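Local atomic coordinates of leucyl-tRNA synthetase subunit alpha (Aquifex aeolicus, PDB entry 3O0A), a protein that charges tRNA(Leu) with leucine as part of leucyl-tRNA synthetase, the fragment here being the CP1 hydrolytic domain, which probably clears mischarged tRNA by editing. Residues A53-L58 with A127-Y132. Residues are numbered along the deposited sequence; the frame is centred on the assembly and turned at random.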
ATOM      1  N   ALA A  53       0.423   7.916   1.618  1.00 14.54           N
ATOM      2  CA  ALA A  53      -0.158   6.587   1.427  1.00 14.29           C
ATOM      3  C   ALA A  53      -1.391   6.444   2.305  1.00 14.86           C
ATOM      4  O   ALA A  53      -1.315   6.582   3.526  1.00 15.87           O
ATOM      5  CB  ALA A  53       0.877   5.475   1.714  1.00 13.66           C
ATOM      6  N   THR A  54      -2.538   6.215   1.672  1.00 14.92           N
ATOM      7  CA  THR A  54      -3.795   6.072   2.423  1.00 15.67           C
ATOM      8  C   THR A  54      -4.368   4.659   2.360  1.00 14.58           C
ATOM      9  O   THR A  54      -5.400   4.366   2.993  1.00 14.38           O
ATOM     10  CB  THR A  54      -4.850   7.092   1.960  1.00 16.13           C
ATOM     11  OG1 THR A  54      -5.164   6.868   0.583  1.00 17.70           O
ATOM     12  CG2 THR A  54      -4.334   8.518   2.135  1.00 18.03           C
ATOM     13  N   PHE A  55      -3.723   3.805   1.559  1.00 13.30           N
ATOM     14  CA  PHE A  55      -4.014   2.373   1.532  1.00 12.53           C
ATOM     15  C   PHE A  55      -2.888   1.618   0.835  1.00 12.44           C
ATOM     16  O   PHE A  55      -2.006   2.234   0.218  1.00 11.66           O
ATOM     17  CB  PHE A  55      -5.406   2.068   0.906  1.00 13.22           C
ATOM     18  CG  PHE A  55      -5.590   2.544  -0.514  1.00 14.00           C
ATOM     19  CD1 PHE A  55      -5.841   3.889  -0.802  1.00 16.92           C
ATOM     20  CD2 PHE A  55      -5.613   1.624  -1.560  1.00 14.54           C
ATOM     21  CE1 PHE A  55      -6.054   4.313  -2.116  1.00 15.94           C
ATOM     22  CE2 PHE A  55      -5.825   2.039  -2.878  1.00 16.41           C
ATOM     23  CZ  PHE A  55      -6.041   3.389  -3.154  1.00 16.97           C
ATOM     24  N   VAL A  56      -2.899   0.295   1.002  1.00 11.18           N
ATOM     25  CA  VAL A  56      -1.935  -0.604   0.394  1.00 11.70           C
ATOM     26  C   VAL A  56      -2.704  -1.579  -0.481  1.00 11.98           C
ATOM     27  O   VAL A  56      -3.790  -2.019  -0.096  1.00 12.06           O
ATOM     28  CB  VAL A  56      -1.149  -1.357   1.503  1.00 10.99           C
ATOM     29  CG1 VAL A  56      -0.278  -2.485   0.935  1.00 11.67           C
ATOM     30  CG2 VAL A  56      -0.295  -0.363   2.303  1.00 11.92           C
ATOM     31  N   VAL A  57      -2.159  -1.904  -1.655  1.00 12.18           N
ATOM     32  CA  VAL A  57      -2.780  -2.911  -2.525  1.00 12.21           C
ATOM     33  C   VAL A  57      -1.803  -4.034  -2.880  1.00 11.59           C
ATOM     34  O   VAL A  57      -0.680  -3.774  -3.310  1.00 11.44           O
ATOM     35  CB  VAL A  57      -3.344  -2.306  -3.835  1.00 12.38           C
ATOM     36  CG1 VAL A  57      -3.828  -3.424  -4.762  1.00 14.84           C
ATOM     37  CG2 VAL A  57      -4.499  -1.340  -3.540  1.00 13.91           C
ATOM     38  N   LEU A  58      -2.241  -5.278  -2.691  1.00 10.48           N
ATOM     39  CA  LEU A  58      -1.493  -6.446  -3.123  1.00 10.68           C
ATOM     40  C   LEU A  58      -2.086  -6.920  -4.433  1.00 10.04           C
ATOM     41  O   LEU A  58      -3.310  -6.938  -4.595  1.00 10.38           O
ATOM     42  CB  LEU A  58      -1.650  -7.580  -2.101  1.00  9.88           C
ATOM     43  CG  LEU A  58      -0.791  -7.548  -0.824  1.00 12.31           C
ATOM     44  CD1 LEU A  58      -0.734  -6.188  -0.162  1.00 16.54           C
ATOM     45  CD2 LEU A  58      -1.230  -8.649   0.156  1.00 11.30           C
ATOM     46  N   ALA A 127      -6.293  -5.712  -5.610  1.00 13.57           N
ATOM     47  CA  ALA A 127      -6.950  -5.099  -6.787  1.00 14.68           C
ATOM     48  C   ALA A 127      -6.418  -5.588  -8.127  1.00 14.93           C
ATOM     49  O   ALA A 127      -5.274  -6.027  -8.219  1.00 15.23           O
ATOM     50  CB  ALA A 127      -6.890  -3.574  -6.707  1.00 15.46           C
ATOM     51  N   ASN A 128      -7.266  -5.530  -9.160  1.00 16.75           N
ATOM     52  CA  ASN A 128      -6.904  -6.042 -10.489  1.00 17.95           C
ATOM     53  C   ASN A 128      -5.794  -5.256 -11.179  1.00 18.90           C
ATOM     54  O   ASN A 128      -4.981  -5.832 -11.916  1.00 20.44           O
ATOM     55  CB  ASN A 128      -8.127  -6.171 -11.409  1.00 19.07           C
ATOM     56  CG  ASN A 128      -8.815  -4.841 -11.686  1.00 19.19           C
ATOM     57  OD1 ASN A 128      -8.561  -3.834 -11.021  1.00 18.66           O
ATOM     58  ND2 ASN A 128      -9.707  -4.843 -12.680  1.00 21.51           N
ATOM     59  N   TYR A 129      -5.732  -3.952 -10.915  1.00 19.26           N
ATOM     60  CA  TYR A 129      -4.803  -3.073 -11.639  1.00 19.38           C
ATOM     61  C   TYR A 129      -3.338  -3.185 -11.187  1.00 18.84           C
ATOM     62  O   TYR A 129      -2.431  -2.652 -11.839  1.00 18.59           O
ATOM     63  CB  TYR A 129      -5.305  -1.616 -11.612  1.00 20.37           C
ATOM     64  CG  TYR A 129      -5.089  -0.860 -10.308  1.00 20.24           C
ATOM     65  CD1 TYR A 129      -5.982  -0.992  -9.233  1.00 21.14           C
ATOM     66  CD2 TYR A 129      -4.018   0.021 -10.162  1.00 20.47           C
ATOM     67  CE1 TYR A 129      -5.787  -0.288  -8.030  1.00 19.63           C
ATOM     68  CE2 TYR A 129      -3.814   0.729  -8.961  1.00 19.74           C
ATOM     69  CZ  TYR A 129      -4.700   0.583  -7.912  1.00 20.39           C
ATOM     70  OH  TYR A 129      -4.500   1.291  -6.743  1.00 20.54           O
ATOM     71  N   VAL A 130      -3.116  -3.885 -10.077  1.00 17.20           N
ATOM     72  CA  VAL A 130      -1.794  -4.071  -9.538  1.00 17.29           C
ATOM     73  C   VAL A 130      -1.295  -5.437  -9.989  1.00 17.21           C
ATOM     74  O   VAL A 130      -1.894  -6.462  -9.671  1.00 16.38           O
ATOM     75  CB  VAL A 130      -1.803  -3.919  -7.987  1.00 16.21           C
ATOM     76  CG1 VAL A 130      -0.455  -4.303  -7.392  1.00 16.55           C
ATOM     77  CG2 VAL A 130      -2.151  -2.483  -7.626  1.00 16.61           C
ATOM     78  N   LEU A 131      -0.215  -5.430 -10.765  1.00 18.15           N
ATOM     79  CA  LEU A 131       0.321  -6.670 -11.313  1.00 18.89           C
ATOM     80  C   LEU A 131       1.379  -7.232 -10.379  1.00 19.05           C
ATOM     81  O   LEU A 131       2.220  -6.492  -9.875  1.00 18.68           O
ATOM     82  CB  LEU A 131       0.894  -6.443 -12.717  1.00 19.51           C
ATOM     83  CG  LEU A 131      -0.120  -5.983 -13.780  1.00 19.35           C
ATOM     84  CD1 LEU A 131       0.558  -5.750 -15.142  1.00 22.75           C
ATOM     85  CD2 LEU A 131      -1.281  -6.971 -13.916  1.00 19.80           C
ATOM     86  N   TYR A 132       1.347  -8.547 -10.172  1.00 19.81           N
ATOM     87  CA  TYR A 132       2.323  -9.194  -9.300  1.00 20.23           C
ATOM     88  C   TYR A 132       3.766  -8.942  -9.758  1.00 20.97           C
ATOM     89  O   TYR A 132       4.683  -8.878  -8.942  1.00 20.43           O
ATOM     90  CB  TYR A 132       2.030 -10.695  -9.165  1.00 20.96           C
ATOM     91  CG  TYR A 132       2.902 -11.379  -8.131  1.00 21.06           C
ATOM     92  CD1 TYR A 132       2.873 -10.980  -6.795  1.00 20.02           C
ATOM     93  CD2 TYR A 132       3.764 -12.406  -8.491  1.00 24.69           C
ATOM     94  CE1 TYR A 132       3.677 -11.596  -5.841  1.00 21.28           C
ATOM     95  CE2 TYR A 132       4.577 -13.032  -7.540  1.00 25.17           C
ATOM     96  CZ  TYR A 132       4.521 -12.620  -6.221  1.00 22.44           C
ATOM     97  OH  TYR A 132       5.325 -13.234  -5.284  1.00 23.40           O
TER
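V57 points from its strand toward the turn that A127, N128, Y129 and V130 make, and it has the largest share of the contact, mainly through its two methyls. Its CB sits 4.0 Å from V130 CG2. From there CG1, anti to the backbone N (chi1 173°), reaches into the angle between A127 and V130: it lies 3.6 Å from A127 CB and presses on V130 CG2 at 3.4 Å, tighter than usual for two carbons. The other branch, CG2, heads off beside the backbone N and finds the hydroxyl end of Y129, with OH 4.1 Å away. F55 comes to the same hydroxyl tip to tip, its CE2 at 4.2 Å from Y129 OH.

The turn is packed against itself as well, because V130 CG2 sits over the centre of the Y129 ring, 3.8 Å above its plane. Y129 OH is hydrogen-bonded to D149, which anchors the phenol at helix 147-156, and K104 makes a cation-pi contact with the ring. Between the backbones there is a single weak link, A127 N to L58 O at 3.4 Å with an N-H...O angle of 149°; S126 OG also bonds that carbonyl oxygen.

V57 and F55 also touch C141 on strand 138-141, while F55 on A153 and A127 on F152 bring helix 147-156 against the contact. Here strand 121-127, parallel to 55-58, leaves the mixed sheet of the editing domain through a type I beta turn, A127 to V130, folded over the end of its neighbour.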